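Local coordinates for GDSL-like Lipase/Acylhydrolase family protein (Neisseria meningitidis, PDB 4K7J) that probably removes O-acetyl groups from peptidoglycan, as an esterase of the SGNH (GDSL-like) hydrolase family, at residues N167-N172 with L179-A184. Residues are numbered along the deposited sequence; the frame is centred on the assembly and turned at random. Where two conformers were deposited one is given.
Sequences NTVSAN and LDTGAA
Val169 faces Thr181 across two nearly antiparallel strands, 167-170 and 179-183, whose axes come within 7.8 Å at an angle of 164° and whose CA atoms at these two residues are 7.3 Å apart, a spacing bridged by side chains and not by backbone pairing. The valine divides its two methyls between two partners. With CG1 anti to the backbone N (chi1 175°), that methyl meets Leu179, 3.9 Å from CD1 and almost as near CB. CG2 turns to the threonine instead, reaching 3.9 Å from Thr181 CB, so it rests against the branched end of the threonine, touching CB, OG1 and CG2. Leu179 likewise uses both of its methyls: while CD1 packs on the valine, CD2 lies against the backbone where the strand ends, 3.9 Å from Ser170 O and 4.1 Å from Ala171 CA. Val169 and Leu179 are buried, whereas toward Asn167 the contact thins out at the surface, where Asn167 ND2 stays a loose 4.4 Å from Gly182 O. Each strand finds its hydrogen-bonded neighbour elsewhere: Val169 pairs through its backbone with Leu162 of strand 161-164, while Leu179 and Thr181 pair with Leu151 and Val149 of strand 147-155. The side chains of Leu179 and Ala171 also touch Trp195 of strand 195-203. The two strands are therefore edge strands of separate five-stranded antiparallel sheets, joined by the short link between strands 167-170 and 177-183, their edges packed together mainly through apolar side-chain atoms, consistent with a beta-sandwich, here within the N-terminal region of the peptidoglycan O-acetylesterase family.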
loop_
_atom_site.group_PDB
_atom_site.type_symbol
_atom_site.label_atom_id
_atom_site.label_comp_id
_atom_site.label_asym_id
_atom_site.label_seq_id
_atom_site.Cartn_x
_atom_site.Cartn_y
_atom_site.Cartn_z
ATOM N N ASN A 167 4.794 -11.364 25.946
ATOM C CA ASN A 167 6.235 -11.528 25.774
ATOM C C ASN A 167 6.972 -10.193 25.672
ATOM O O ASN A 167 6.552 -9.296 24.951
ATOM C CB ASN A 167 6.544 -12.425 24.569
ATOM C CG ASN A 167 6.161 -13.888 24.812
ATOM O OD1 ASN A 167 6.324 -14.412 25.914
ATOM N ND2 ASN A 167 5.637 -14.540 23.788
ATOM N N THR A 168 8.077 -10.073 26.399
ATOM C CA THR A 168 8.851 -8.846 26.435
ATOM C C THR A 168 9.701 -8.630 25.183
ATOM O O THR A 168 10.529 -9.462 24.806
ATOM C CB THR A 168 9.732 -8.794 27.694
ATOM O OG1 THR A 168 8.889 -8.836 28.849
ATOM C CG2 THR A 168 10.575 -7.523 27.736
ATOM N N VAL A 169 9.492 -7.487 24.548
ATOM C CA VAL A 169 10.201 -7.142 23.323
ATOM C C VAL A 169 10.910 -5.817 23.563
ATOM O O VAL A 169 10.277 -4.860 23.983
ATOM C CB VAL A 169 9.213 -7.024 22.154
ATOM C CG1 VAL A 169 9.913 -6.558 20.895
ATOM C CG2 VAL A 169 8.497 -8.360 21.934
ATOM N N SER A 170 12.212 -5.766 23.283
ATOM C CA SER A 170 13.014 -4.588 23.585
ATOM C C SER A 170 13.584 -3.915 22.337
ATOM O O SER A 170 13.927 -4.578 21.358
ATOM C CB SER A 170 14.174 -4.972 24.505
ATOM O OG SER A 170 15.055 -5.854 23.837
ATOM N N ALA A 171 13.683 -2.588 22.390
ATOM C CA ALA A 171 14.344 -1.816 21.360
ATOM C C ALA A 171 15.837 -2.063 21.484
ATOM O O ALA A 171 16.301 -2.529 22.522
ATOM C CB ALA A 171 14.060 -0.326 21.547
ATOM N N ASN A 172 16.578 -1.744 20.426
ATOM C CA ASN A 172 18.036 -1.655 20.486
ATOM C C ASN A 172 18.457 -0.232 20.198
ATOM O O ASN A 172 18.424 0.217 19.057
ATOM C CB ASN A 172 18.696 -2.581 19.474
ATOM C CG ASN A 172 18.713 -4.016 19.930
ATOM O OD1 ASN A 172 19.494 -4.401 20.810
ATOM N ND2 ASN A 172 17.852 -4.827 19.332
ATOM N N LEU A 179 10.986 -4.148 15.138
ATOM C CA LEU A 179 11.044 -5.144 16.181
ATOM C C LEU A 179 10.503 -6.442 15.604
ATOM O O LEU A 179 9.435 -6.453 15.010
ATOM C CB LEU A 179 10.173 -4.708 17.362
ATOM C CG LEU A 179 10.400 -3.302 17.918
ATOM C CD1 LEU A 179 9.454 -3.064 19.115
ATOM C CD2 LEU A 179 11.850 -3.125 18.330
ATOM N N ASP A 180 11.237 -7.535 15.794
ATOM C CA ASP A 180 10.802 -8.849 15.325
ATOM C C ASP A 180 10.424 -9.758 16.496
ATOM O O ASP A 180 11.193 -9.917 17.446
ATOM C CB ASP A 180 11.922 -9.521 14.516
ATOM C CG ASP A 180 12.369 -8.696 13.326
ATOM O OD1 ASP A 180 11.535 -7.979 12.729
ATOM O OD2 ASP A 180 13.560 -8.784 12.969
ATOM N N THR A 181 9.245 -10.361 16.431
ATOM C CA THR A 181 8.844 -11.314 17.453
ATOM C C THR A 181 7.824 -12.271 16.860
ATOM O O THR A 181 7.604 -12.273 15.649
ATOM C CB THR A 181 8.292 -10.612 18.734
ATOM O OG1 THR A 181 8.144 -11.571 19.789
ATOM C CG2 THR A 181 6.954 -9.928 18.462
ATOM N N GLY A 182 7.230 -13.103 17.705
ATOM C CA GLY A 182 6.211 -14.034 17.260
ATOM C C GLY A 182 5.040 -14.071 18.217
ATOM O O GLY A 182 5.220 -14.013 19.436
ATOM N N ALA A 183 3.837 -14.180 17.667
ATOM C CA ALA A 183 2.630 -14.267 18.478
ATOM C C ALA A 183 1.465 -14.697 17.606
ATOM O O ALA A 183 1.584 -14.745 16.385
ATOM C CB ALA A 183 2.329 -12.921 19.129
ATOM N N ALA A 184 0.335 -14.990 18.232
ATOM C CA ALA A 184 -0.861 -15.349 17.490
ATOM C C ALA A 184 -1.834 -14.176 17.460
ATOM O O ALA A 184 -1.591 -13.136 18.075
ATOM C CB ALA A 184 -1.519 -16.582 18.104
#